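Local coordinates for protein Ent-copalyl diphosphate synthase (Streptomyces platensis, PDB 5BP8) that belongs to the largely helical class II terpene synthases, a family related to the squalene-hopene cyclases, at residues S133-I138 / T159-P164; A35-L40 / R48-Y53; H191-V196 / A225-A230; G493-H496 / I500-P503; A41-G46 / A230-A235. All blocks are in the same frame, centred on the assembly; numbering follows the deposited sequence. Where two conformers were deposited one is given.

Contact 1 (S133-I138 / T159-P164)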
# COMPACT_ATOMS: atom_id res chain seq x y z
N SER A 133 -17.65 -5.62 -8.81
CA SER A 133 -17.44 -7.01 -9.11
C SER A 133 -17.91 -7.93 -7.99
O SER A 133 -18.62 -8.91 -8.21
CB SER A 133 -15.97 -7.26 -9.43
OG SER A 133 -15.84 -8.59 -9.87
N LEU A 134 -17.52 -7.59 -6.77
CA LEU A 134 -17.84 -8.42 -5.61
C LEU A 134 -19.32 -8.34 -5.24
O LEU A 134 -19.95 -9.36 -4.88
CB LEU A 134 -16.99 -7.97 -4.42
CG LEU A 134 -15.53 -8.39 -4.57
CD1 LEU A 134 -14.66 -7.72 -3.55
CD2 LEU A 134 -15.35 -9.91 -4.51
N LEU A 135 -19.86 -7.13 -5.31
CA LEU A 135 -21.28 -6.93 -5.04
C LEU A 135 -22.16 -7.79 -5.97
O LEU A 135 -23.11 -8.43 -5.51
CB LEU A 135 -21.64 -5.46 -5.15
CG LEU A 135 -23.08 -5.08 -4.81
CD1 LEU A 135 -23.43 -5.53 -3.42
CD2 LEU A 135 -23.30 -3.58 -4.92
N ALA A 136 -21.83 -7.81 -7.28
CA ALA A 136 -22.56 -8.65 -8.23
C ALA A 136 -22.43 -10.13 -7.89
O ALA A 136 -23.43 -10.86 -7.95
CB ALA A 136 -22.10 -8.39 -9.67
N ASP A 137 -21.24 -10.59 -7.50
CA ASP A 137 -21.07 -12.01 -7.14
C ASP A 137 -21.83 -12.35 -5.87
O ASP A 137 -22.43 -13.42 -5.77
CB ASP A 137 -19.60 -12.39 -7.01
CG ASP A 137 -18.91 -12.61 -8.37
OD1 ASP A 137 -19.63 -12.81 -9.38
OD2 ASP A 137 -17.67 -12.65 -8.40
N ILE A 138 -21.83 -11.43 -4.91
CA ILE A 138 -22.62 -11.61 -3.68
C ILE A 138 -24.10 -11.76 -4.03
O ILE A 138 -24.76 -12.71 -3.62
CB ILE A 138 -22.42 -10.46 -2.68
CG1 ILE A 138 -21.00 -10.56 -2.09
CG2 ILE A 138 -23.48 -10.53 -1.56
CD1 ILE A 138 -20.59 -9.31 -1.32
N THR A 159 -32.24 -11.90 -1.30
CA THR A 159 -31.92 -10.49 -1.06
C THR A 159 -31.08 -9.95 -2.21
O THR A 159 -30.27 -10.68 -2.76
CB THR A 159 -31.14 -10.33 0.27
OG1 THR A 159 -32.02 -10.64 1.37
CG2 THR A 159 -30.60 -8.90 0.43
N THR A 160 -31.28 -8.69 -2.57
CA THR A 160 -30.42 -7.97 -3.50
C THR A 160 -29.87 -6.78 -2.75
O THR A 160 -30.64 -5.93 -2.31
CB THR A 160 -31.20 -7.45 -4.72
OG1 THR A 160 -31.83 -8.56 -5.36
CG2 THR A 160 -30.26 -6.78 -5.71
N LEU A 161 -28.55 -6.75 -2.57
CA LEU A 161 -27.89 -5.61 -1.97
C LEU A 161 -27.63 -4.56 -3.04
O LEU A 161 -27.31 -4.90 -4.19
CB LEU A 161 -26.56 -6.05 -1.37
CG LEU A 161 -26.60 -7.05 -0.23
CD1 LEU A 161 -25.18 -7.40 0.15
CD2 LEU A 161 -27.37 -6.51 0.95
N THR A 162 -27.79 -3.30 -2.68
CA THR A 162 -27.51 -2.21 -3.61
C THR A 162 -26.70 -1.13 -2.91
O THR A 162 -26.63 -1.08 -1.69
CB THR A 162 -28.82 -1.58 -4.17
OG1 THR A 162 -29.44 -0.80 -3.15
CG2 THR A 162 -29.79 -2.64 -4.63
N SER A 163 -26.12 -0.24 -3.70
CA SER A 163 -25.38 0.87 -3.17
C SER A 163 -25.62 2.10 -4.03
O SER A 163 -25.61 2.01 -5.26
CB SER A 163 -23.88 0.57 -3.18
OG SER A 163 -23.13 1.73 -2.81
N PRO A 164 -25.79 3.26 -3.39
CA PRO A 164 -25.89 4.55 -4.09
C PRO A 164 -24.56 5.11 -4.58
O PRO A 164 -24.55 6.09 -5.33
CB PRO A 164 -26.50 5.46 -3.04
CG PRO A 164 -26.00 4.91 -1.75
CD PRO A 164 -25.96 3.41 -1.94
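Ser163 OG is gripped from two sides of the chain, bonded to both Leu117 O and Ala165 N, and so pins the extended segment 159-164 whose Leu161 packs on Leu135 and Ile138 of the helix. From segment 159-164 comes Leu161, the residue that both helix side chains, three positions apart, meet. Leu135 trails its CG opposite the backbone N, and chi1 of -177° with chi2 of 57° turns CD1 toward segment 159-164, 3.8 Å from Leu161 CB; the same methyl lies 4.0 Å from Leu161 O. Ile138 touches the far end instead, its CG2 branch standing 4.0 Å from Leu161 CD1. Leu161 is thus met at its root by one helix side chain and at a terminal methyl by the other, and in both pairs the side chains cross obliquely. No hydrogen bond links the two segments here; the contact is apolar and buried. The irregular segment has a second polar tie close by: Leu161 N bonds to Asn139 OD1, one residue beyond the helical segment. Helix 98-116 completes the cluster, with Leu109 touching both Ile138 and Leu161, while helix 72-86 packs on Ile138 through Leu76 and Glu80.

Contact 2 (A35-L40 / R48-Y53). With SO4 (sulfate ion), chain E.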
# COMPACT_ATOMS: atom_id res chain seq x y z
N ALA A 35 -9.30 -13.44 1.46
CA ALA A 35 -10.64 -13.81 1.03
C ALA A 35 -10.70 -14.16 -0.47
O ALA A 35 -11.35 -15.16 -0.87
CB ALA A 35 -11.63 -12.71 1.36
N ARG A 36 -10.02 -13.38 -1.32
CA ARG A 36 -9.98 -13.71 -2.73
C ARG A 36 -9.44 -15.14 -2.96
O ARG A 36 -9.99 -15.86 -3.81
CB ARG A 36 -9.19 -12.70 -3.56
CG ARG A 36 -9.83 -11.31 -3.73
CD ARG A 36 -11.21 -11.31 -4.39
NE ARG A 36 -12.22 -11.66 -3.40
CZ ARG A 36 -13.25 -12.47 -3.61
NH1 ARG A 36 -14.04 -12.79 -2.57
NH2 ARG A 36 -13.54 -12.94 -4.82
N LEU A 37 -8.40 -15.55 -2.22
CA LEU A 37 -7.89 -16.90 -2.40
C LEU A 37 -8.85 -17.97 -1.94
O LEU A 37 -8.91 -19.06 -2.56
CB LEU A 37 -6.50 -17.06 -1.75
CG LEU A 37 -5.37 -16.24 -2.38
CD1 LEU A 37 -4.03 -16.66 -1.78
CD2 LEU A 37 -5.35 -16.37 -3.89
N VAL A 38 -9.58 -17.70 -0.86
CA VAL A 38 -10.63 -18.61 -0.41
C VAL A 38 -11.66 -18.79 -1.52
O VAL A 38 -12.12 -19.91 -1.79
CB VAL A 38 -11.32 -18.09 0.88
CG1 VAL A 38 -12.59 -18.86 1.16
CG2 VAL A 38 -10.38 -18.19 2.07
N SER A 39 -12.04 -17.69 -2.15
CA SER A 39 -13.07 -17.76 -3.19
C SER A 39 -12.56 -18.40 -4.48
O SER A 39 -13.25 -19.24 -5.09
CB SER A 39 -13.59 -16.36 -3.48
OG SER A 39 -14.76 -16.43 -4.27
N LEU A 40 -11.37 -18.01 -4.91
CA LEU A 40 -10.85 -18.36 -6.24
C LEU A 40 -9.91 -19.55 -6.27
O LEU A 40 -9.76 -20.15 -7.34
CB LEU A 40 -10.11 -17.18 -6.86
CG LEU A 40 -10.95 -15.91 -7.03
CD1 LEU A 40 -10.08 -14.76 -7.51
CD2 LEU A 40 -12.16 -16.10 -7.93
N ARG A 48 -7.88 -23.78 4.86
CA ARG A 48 -8.53 -23.73 6.17
C ARG A 48 -7.96 -22.63 7.05
O ARG A 48 -8.70 -21.96 7.76
CB ARG A 48 -8.45 -25.09 6.87
CG ARG A 48 -9.41 -26.08 6.20
CD ARG A 48 -9.18 -27.51 6.63
NE ARG A 48 -7.87 -28.00 6.22
CZ ARG A 48 -7.33 -29.16 6.62
NH1 ARG A 48 -6.13 -29.51 6.19
NH2 ARG A 48 -8.01 -29.95 7.45
N GLU A 49 -6.66 -22.41 6.97
CA GLU A 49 -6.04 -21.33 7.73
C GLU A 49 -6.59 -19.97 7.31
O GLU A 49 -6.72 -19.05 8.15
CB GLU A 49 -4.53 -21.39 7.54
CG GLU A 49 -3.87 -22.50 8.34
CD GLU A 49 -3.94 -23.89 7.69
OE1 GLU A 49 -4.51 -24.13 6.57
OE2 GLU A 49 -3.39 -24.79 8.35
N ARG A 50 -6.87 -19.82 6.00
CA ARG A 50 -7.40 -18.56 5.48
C ARG A 50 -8.83 -18.35 5.95
O ARG A 50 -9.21 -17.25 6.32
CB ARG A 50 -7.30 -18.50 3.96
CG ARG A 50 -5.86 -18.33 3.48
CD ARG A 50 -5.76 -18.02 1.98
NE ARG A 50 -5.90 -19.25 1.20
CZ ARG A 50 -4.94 -20.17 1.03
NH1 ARG A 50 -5.23 -21.29 0.33
NH2 ARG A 50 -3.73 -20.02 1.54
N LEU A 51 -9.63 -19.41 5.98
CA LEU A 51 -10.97 -19.32 6.55
C LEU A 51 -10.90 -18.93 8.01
O LEU A 51 -11.67 -18.06 8.47
CB LEU A 51 -11.73 -20.65 6.38
CG LEU A 51 -12.17 -20.96 4.96
CD1 LEU A 51 -12.56 -22.42 4.78
CD2 LEU A 51 -13.33 -20.05 4.58
N GLY A 52 -9.95 -19.51 8.75
CA GLY A 52 -9.73 -19.17 10.14
C GLY A 52 -9.39 -17.71 10.33
O GLY A 52 -9.90 -17.06 11.23
N TYR A 53 -8.54 -17.20 9.45
CA TYR A 53 -8.13 -15.80 9.50
C TYR A 53 -9.31 -14.89 9.31
O TYR A 53 -9.42 -13.84 10.01
CB TYR A 53 -7.04 -15.57 8.46
CG TYR A 53 -6.55 -14.16 8.32
CD1 TYR A 53 -5.47 -13.69 9.07
CD2 TYR A 53 -7.12 -13.32 7.40
CE1 TYR A 53 -4.99 -12.38 8.92
CE2 TYR A 53 -6.62 -12.02 7.23
CZ TYR A 53 -5.56 -11.57 8.01
OH TYR A 53 -5.10 -10.28 7.86
S SO4 E . -5.62 -26.80 3.47
O1 SO4 E . -4.38 -26.31 4.17
O2 SO4 E . -5.58 -26.33 2.06
O3 SO4 E . -5.61 -28.27 3.51
O4 SO4 E . -6.79 -26.30 4.24
O HOH W 1 -7.90 -20.63 -0.36
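Arg50 leaves helix 47-57 with CG opposite its carbonyl carbon (chi1 -71°), which runs CB, CG and CD beside Val38 and Leu37 of the preceding helix; the bend at chi3 (-80°) then turns only the guanidinium, toward a water and Gly251 O. Its NE lies 3.7 Å from Leu37 CB, and its CB is 3.6 Å from Val38 CG2, the valine and arginine side chains running past one another in opposite directions. The other valine branch, CG1, meets Leu51 CD2 at 3.7 Å, those two side chains standing nearly perpendicular. Val38 therefore divides its two methyls between successive residues of the facing helix. The polar end of Arg50 is firmly held: NH1 gives a hydrogen bond to the water 2.8 Å away, which in turn donates weakly to Leu37 O, and NH2 is bonded to Gly251 O. On the same helix Arg48 holds a sulfate ion in the plane of its guanidinium, NE to O4 at 2.8 Å, while its backbone N also donates to O4. The axes of the two short segments approach to 9.4 Å with their directions 133° apart, a steeply crossed, broadly antiparallel pairing of consecutive helices. Helix 72-86 covers Val38 through Ala81, and helix 221-228 places Ala225 against Leu37.

Contact 3 (H191-V196 / A225-A230)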
# COMPACT_ATOMS: atom_id res chain seq x y z
N HIS A 191 -2.95 -5.96 -11.81
CA HIS A 191 -3.04 -6.14 -10.37
C HIS A 191 -4.48 -6.40 -9.89
O HIS A 191 -4.66 -6.97 -8.80
CB HIS A 191 -2.50 -4.88 -9.68
CG HIS A 191 -2.30 -5.05 -8.21
ND1 HIS A 191 -1.29 -5.81 -7.69
CD2 HIS A 191 -2.99 -4.57 -7.15
CE1 HIS A 191 -1.36 -5.80 -6.37
NE2 HIS A 191 -2.39 -5.05 -6.02
N THR A 192 -5.47 -5.99 -10.70
CA THR A 192 -6.88 -6.11 -10.35
C THR A 192 -7.66 -7.05 -11.29
O THR A 192 -8.90 -7.01 -11.40
CB THR A 192 -7.53 -4.71 -10.18
OG1 THR A 192 -8.86 -4.85 -9.63
CG2 THR A 192 -7.61 -3.98 -11.40
N LEU A 193 -6.93 -7.97 -11.92
CA LEU A 193 -7.53 -8.87 -12.89
C LEU A 193 -8.76 -9.60 -12.32
O LEU A 193 -9.73 -9.82 -13.05
CB LEU A 193 -6.51 -9.90 -13.38
CG LEU A 193 -6.99 -11.01 -14.33
CD1 LEU A 193 -7.53 -10.42 -15.63
CD2 LEU A 193 -5.86 -11.99 -14.62
N GLU A 194 -8.72 -9.97 -11.05
CA GLU A 194 -9.80 -10.80 -10.44
C GLU A 194 -11.14 -10.08 -10.40
O GLU A 194 -12.19 -10.70 -10.25
CB GLU A 194 -9.39 -11.29 -9.04
CG GLU A 194 -9.60 -10.30 -7.89
CD GLU A 194 -8.51 -9.23 -7.76
OE1 GLU A 194 -7.61 -9.15 -8.65
OE2 GLU A 194 -8.56 -8.48 -6.75
N ALA A 195 -11.11 -8.75 -10.48
CA ALA A 195 -12.34 -7.98 -10.58
C ALA A 195 -12.95 -8.08 -11.97
O ALA A 195 -14.17 -8.01 -12.10
CB ALA A 195 -12.06 -6.53 -10.27
N VAL A 196 -12.11 -8.23 -12.98
CA VAL A 196 -12.52 -8.35 -14.34
C VAL A 196 -13.08 -9.74 -14.61
O VAL A 196 -14.13 -9.88 -15.26
CB VAL A 196 -11.35 -8.02 -15.29
CG1 VAL A 196 -11.77 -8.13 -16.73
CG2 VAL A 196 -10.82 -6.62 -15.00
N ALA A 225 -4.43 -15.93 -9.06
CA ALA A 225 -5.43 -16.98 -8.94
C ALA A 225 -6.45 -16.90 -10.09
O ALA A 225 -6.87 -17.92 -10.62
CB ALA A 225 -6.14 -16.88 -7.59
N ALA A 226 -6.87 -15.70 -10.43
CA ALA A 226 -7.86 -15.50 -11.51
C ALA A 226 -7.26 -15.93 -12.85
O ALA A 226 -7.93 -16.59 -13.67
CB ALA A 226 -8.31 -14.04 -11.55
N TRP A 227 -6.00 -15.61 -13.05
CA TRP A 227 -5.30 -15.91 -14.30
C TRP A 227 -5.13 -17.42 -14.46
O TRP A 227 -5.38 -17.96 -15.54
CB TRP A 227 -3.94 -15.20 -14.32
CG TRP A 227 -3.22 -15.24 -15.65
CD1 TRP A 227 -3.19 -14.27 -16.62
CD2 TRP A 227 -2.39 -16.31 -16.14
NE1 TRP A 227 -2.41 -14.67 -17.67
CE2 TRP A 227 -1.93 -15.93 -17.43
CE3 TRP A 227 -2.04 -17.58 -15.64
CZ2 TRP A 227 -1.09 -16.75 -18.21
CZ3 TRP A 227 -1.20 -18.41 -16.42
CH2 TRP A 227 -0.75 -17.98 -17.69
N LEU A 228 -4.75 -18.10 -13.39
CA LEU A 228 -4.54 -19.55 -13.41
C LEU A 228 -5.81 -20.35 -13.61
O LEU A 228 -5.77 -21.46 -14.12
CB LEU A 228 -3.93 -20.01 -12.07
CG LEU A 228 -2.46 -19.64 -11.87
CD1 LEU A 228 -2.05 -19.79 -10.41
CD2 LEU A 228 -1.50 -20.41 -12.76
N GLY A 229 -6.93 -19.82 -13.15
CA GLY A 229 -8.19 -20.49 -13.30
C GLY A 229 -8.46 -21.56 -12.24
O GLY A 229 -7.71 -21.73 -11.27
N ALA A 230 -9.55 -22.28 -12.46
CA ALA A 230 -10.12 -23.14 -11.45
C ALA A 230 -9.31 -24.40 -11.22
O ALA A 230 -9.28 -24.90 -10.09
CB ALA A 230 -11.56 -23.47 -11.80
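Glu194 and Ala226 bring the two backbones close, their CA atoms 5.2 Å apart. Residues 193-196 form a short, weakly bonded helical turn with bonds three residues apart, such as Val196 N to Leu193 O at 2.9 Å. Facing it, helix 221-228 is near its end: Gly229 N still reaches Ala225 O, but Gly229 itself turns to a positive phi of 82° and leaves the helix. The small methyl of Ala226 permits the approach, its CB resting 3.7 Å from Glu194 CA. Leu193 lies alongside, its CG opposite the backbone N (chi1 175°); its CD2 sits 3.8 Å from Trp227 CB and close to the indole plane, at the CD1 edge and not over a face. Glu194 contributes its CB to the packing on Ala226, then chi1 of 82° and a bend at chi2 take the carboxylate away from segment 225-230, and OE2 is bonded to Tyr32 OH and forms a salt bridge with Lys498. Trp227 NE1 is satisfied by Ala204 O. Helix 31-40 lies beside both segments, Leu40 touching Glu194 and Ala225, and helix 127-144 backs the turn through Val130 on Thr192 and Phe129 on Ala195.

Contact 4 (G493-H496 / I500-P503)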
# COMPACT_ATOMS: atom_id res chain seq x y z
N GLY A 493 -2.16 -1.68 8.58
CA GLY A 493 -2.04 -1.31 7.18
C GLY A 493 -2.66 0.06 6.92
O GLY A 493 -3.80 0.30 7.28
N LEU A 494 -1.87 0.95 6.32
CA LEU A 494 -2.33 2.30 6.00
C LEU A 494 -2.08 2.69 4.53
O LEU A 494 -2.57 3.72 4.08
CB LEU A 494 -1.63 3.30 6.92
CG LEU A 494 -1.84 3.15 8.43
CD1 LEU A 494 -1.01 4.18 9.15
CD2 LEU A 494 -3.30 3.34 8.77
N TRP A 495 -1.31 1.89 3.81
CA TRP A 495 -1.02 2.16 2.41
C TRP A 495 -2.13 1.67 1.52
O TRP A 495 -2.56 0.52 1.66
CB TRP A 495 0.30 1.52 2.00
CG TRP A 495 1.47 2.09 2.73
CD1 TRP A 495 1.78 1.94 4.04
CD2 TRP A 495 2.51 2.91 2.16
NE1 TRP A 495 2.92 2.61 4.33
CE2 TRP A 495 3.40 3.20 3.20
CE3 TRP A 495 2.76 3.40 0.89
CZ2 TRP A 495 4.53 4.02 3.01
CZ3 TRP A 495 3.89 4.22 0.69
CH2 TRP A 495 4.76 4.50 1.75
N HIS A 496 -2.58 2.51 0.59
CA HIS A 496 -3.69 2.10 -0.29
C HIS A 496 -3.32 1.00 -1.28
O HIS A 496 -2.36 1.14 -2.05
CB HIS A 496 -4.25 3.29 -1.07
CG HIS A 496 -5.05 4.24 -0.24
ND1 HIS A 496 -5.55 5.42 -0.74
CD2 HIS A 496 -5.42 4.20 1.06
CE1 HIS A 496 -6.19 6.07 0.21
NE2 HIS A 496 -6.15 5.34 1.31
N ILE A 500 -6.06 -1.81 2.63
CA ILE A 500 -4.87 -1.03 3.05
C ILE A 500 -3.85 -2.00 3.65
O ILE A 500 -4.22 -2.95 4.38
CB ILE A 500 -5.17 0.13 4.01
CG1 ILE A 500 -6.16 -0.24 5.14
CG2 ILE A 500 -5.73 1.30 3.22
CD1 ILE A 500 -6.58 0.94 6.01
N TYR A 501 -2.58 -1.82 3.29
CA TYR A 501 -1.52 -2.74 3.61
C TYR A 501 -0.40 -2.12 4.40
O TYR A 501 -0.22 -0.89 4.38
CB TYR A 501 -0.96 -3.39 2.34
CG TYR A 501 -0.13 -2.51 1.43
CD1 TYR A 501 -0.71 -1.78 0.38
CD2 TYR A 501 1.26 -2.43 1.58
CE1 TYR A 501 0.05 -0.98 -0.43
CE2 TYR A 501 2.03 -1.65 0.75
CZ TYR A 501 1.43 -0.94 -0.27
OH TYR A 501 2.22 -0.15 -1.10
N ALA A 502 0.33 -2.99 5.10
CA ALA A 502 1.46 -2.59 5.95
C ALA A 502 2.77 -3.12 5.39
O ALA A 502 3.05 -4.35 5.46
CB ALA A 502 1.28 -3.09 7.38
N PRO A 503 3.59 -2.22 4.86
CA PRO A 503 4.96 -2.59 4.47
C PRO A 503 5.86 -2.53 5.72
O PRO A 503 6.40 -1.45 6.09
CB PRO A 503 5.31 -1.57 3.43
CG PRO A 503 4.63 -0.31 3.93
CD PRO A 503 3.35 -0.79 4.62
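Backbone hydrogen bonds come first: Tyr501 N donates to Trp495 O over 2.9 Å (N-H...O 160°), and Trp495 N returns a bond to Tyr501 O over 3.0 Å. Leu494 N also points at Tyr501 O, but weakly. Ile500 adds a CA-H...O contact to Trp495 O. Close van der Waals packing follows at Gly493, whose CA lies 3.3 Å from Tyr501 C and whose O is 3.1 Å from Ile500 CD1. Because both Leu494 N and Trp495 N turn to Tyr501 O, two residues face the single Tyr501, a classic beta bulge in the short antiparallel hairpin of strands 495-496 and 500-501; Trp495 and Tyr501 are its hydrogen-bonded pair, His496 and Ile500 its non-hydrogen-bonded pair. CH-pi contacts form on the face of Trp495 and Tyr501. Trp495 CB stands over the Tyr501 ring, 3.6 Å from its centroid, where the tyrosine's chi1 of 72° folds the ring back over the hairpin. Pro503, at the N-cap of helix 504-518, lays CG over the indole, 3.7 Å from the centroid of its five-membered ring. Apolar contact on the other face brings His496 CD2, an edge atom, to 3.6 Å from Ile500 CG2, the two side chains lying side by side. The polar ring atoms have partners beyond the hairpin: Trp495 NE1 bonds to Glu450 OE2 and His496 NE2 to Tyr70 OH.

Contact 5 (A41-G46 / A230-A235). With SO4 (sulfate ion), chain E.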
# COMPACT_ATOMS: atom_id res chain seq x y z
N ALA A 41 -9.27 -19.89 -5.15
CA ALA A 41 -8.22 -20.91 -5.13
C ALA A 41 -8.34 -21.87 -3.95
O ALA A 41 -7.44 -21.97 -3.13
CB ALA A 41 -6.85 -20.25 -5.19
N PRO A 42 -9.48 -22.57 -3.84
CA PRO A 42 -9.67 -23.51 -2.73
C PRO A 42 -8.69 -24.70 -2.83
O PRO A 42 -8.47 -25.38 -1.83
CB PRO A 42 -11.13 -23.96 -2.90
CG PRO A 42 -11.41 -23.75 -4.35
CD PRO A 42 -10.62 -22.56 -4.75
N TRP A 43 -8.10 -24.91 -4.00
CA TRP A 43 -7.07 -25.97 -4.23
C TRP A 43 -5.75 -25.69 -3.50
O TRP A 43 -4.96 -26.60 -3.23
CB TRP A 43 -6.80 -26.13 -5.75
CG TRP A 43 -6.34 -24.86 -6.41
CD1 TRP A 43 -7.12 -23.99 -7.08
CD2 TRP A 43 -5.01 -24.31 -6.42
NE1 TRP A 43 -6.38 -22.92 -7.50
CE2 TRP A 43 -5.08 -23.08 -7.09
CE3 TRP A 43 -3.79 -24.72 -5.91
CZ2 TRP A 43 -3.96 -22.28 -7.31
CZ3 TRP A 43 -2.67 -23.91 -6.10
CH2 TRP A 43 -2.77 -22.70 -6.79
N LEU A 44 -5.52 -24.43 -3.16
CA LEU A 44 -4.25 -24.01 -2.62
C LEU A 44 -4.08 -24.34 -1.15
O LEU A 44 -5.01 -24.15 -0.36
CB LEU A 44 -4.13 -22.47 -2.79
CG LEU A 44 -2.86 -21.80 -2.30
CD1 LEU A 44 -1.64 -22.22 -3.08
CD2 LEU A 44 -3.04 -20.27 -2.42
N ASP A 45 -2.88 -24.80 -0.79
CA ASP A 45 -2.51 -25.10 0.59
C ASP A 45 -2.83 -23.89 1.49
O ASP A 45 -2.68 -22.74 1.07
CB ASP A 45 -1.01 -25.42 0.68
CG ASP A 45 -0.66 -26.85 0.24
OD1 ASP A 45 -1.56 -27.69 0.07
OD2 ASP A 45 0.56 -27.13 0.06
N GLY A 46 -3.26 -24.17 2.72
CA GLY A 46 -3.54 -23.10 3.70
C GLY A 46 -4.97 -22.57 3.60
O GLY A 46 -5.29 -21.56 4.21
N ALA A 230 -9.55 -22.28 -12.46
CA ALA A 230 -10.12 -23.14 -11.45
C ALA A 230 -9.31 -24.40 -11.22
O ALA A 230 -9.28 -24.90 -10.09
CB ALA A 230 -11.56 -23.47 -11.80
N ALA A 231 -8.61 -24.88 -12.24
CA ALA A 231 -7.82 -26.10 -12.08
C ALA A 231 -6.47 -25.95 -12.75
O ALA A 231 -6.24 -26.50 -13.81
CB ALA A 231 -8.58 -27.30 -12.63
N PRO A 232 -5.55 -25.19 -12.12
CA PRO A 232 -4.30 -24.93 -12.81
C PRO A 232 -3.36 -26.13 -12.88
O PRO A 232 -3.43 -27.04 -12.05
CB PRO A 232 -3.66 -23.82 -11.97
CG PRO A 232 -4.28 -23.91 -10.64
CD PRO A 232 -5.63 -24.55 -10.79
N ASP A 233 -2.46 -26.10 -13.86
CA ASP A 233 -1.38 -27.08 -13.96
C ASP A 233 -0.51 -26.90 -12.72
O ASP A 233 -0.07 -25.78 -12.43
CB ASP A 233 -0.58 -26.78 -15.22
CG ASP A 233 0.64 -27.65 -15.39
OD1 ASP A 233 0.96 -28.52 -14.55
OD2 ASP A 233 1.32 -27.44 -16.40
N PRO A 234 -0.27 -27.98 -11.96
CA PRO A 234 0.50 -27.83 -10.70
C PRO A 234 1.96 -27.42 -10.92
O PRO A 234 2.63 -27.02 -9.97
CB PRO A 234 0.42 -29.22 -10.06
CG PRO A 234 -0.67 -29.94 -10.78
CD PRO A 234 -0.75 -29.36 -12.15
N ALA A 235 2.44 -27.50 -12.15
CA ALA A 235 3.80 -27.10 -12.44
C ALA A 235 3.89 -25.64 -12.90
O ALA A 235 4.96 -25.16 -13.24
CB ALA A 235 4.40 -28.01 -13.50
S SO4 E . -5.62 -26.80 3.47
O1 SO4 E . -4.38 -26.31 4.17
O2 SO4 E . -5.58 -26.33 2.06
O3 SO4 E . -5.61 -28.27 3.51
O4 SO4 E . -6.79 -26.30 4.24
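Pro232 lies across one face of the Trp43 indole, CG 3.7 Å from Trp43 CZ2 and CD 4.0 Å from the centroid of the five-membered ring, a CH-pi contact 19° off the ring normal. The proline ring spans the fused part of the indole, CD nearer the pyrrole side and CG nearer the benzene side. Ala230 O approaches obliquely, 3.8 Å from Trp43 CD1. The opposite indole face is occupied by Leu44 CB of the same segment, which together with Pro232 sandwiches the ring. The indole is turned between them by Trp43 chi1 of 58°, the crowded position with CG between the backbone N and carbonyl carbon. Further out, Val239 and Leu242 of helix 237-249 touch Trp43. The backbone beneath the tryptophan is set by a type I turn from Ala41 to Leu44, closed by Leu44 N to Ala41 O at 3.1 Å, and Pro42 O is bonded to Ser91 OG. Arg50 NH2 in turn holds Asp45 O. On the partner side, Asp233 OD1 accepts from Ala235 N over 3.0 Å, forming an Asx turn, the donor coming from above the carboxylate plane. At the end of segment 41-46, Gly46 N donates to sulfate O1 over 2.8 Å, and His47 N also bonds to the ion: backbone N-H groups gripping an anion, a classic feature of a helix N terminus, here that of helix 47-57.

Overall arrangement
From the N terminus, contact 2 closes first, pairing helix 31-40 with helix 47-57. Contact 5 starts between its two segments, so the two cross; it closes the longest loop, joining the 41-46 turn to the loop after helix 221-228, and both contacts touch the same sulfate. Contacts 1 and 3 follow one another within that loop, contact 3 ending at Ala230, where contact 5 resumes. Contact 1 touches contact 2 through Leu134 on Arg36, and contact 3 through Ser133 and Ala195; Leu37 and Leu40 join contacts 2 and 3. Contact 4, a local hairpin near the chain's centre, closes last, about 7 Å from contact 3 at nearest atoms.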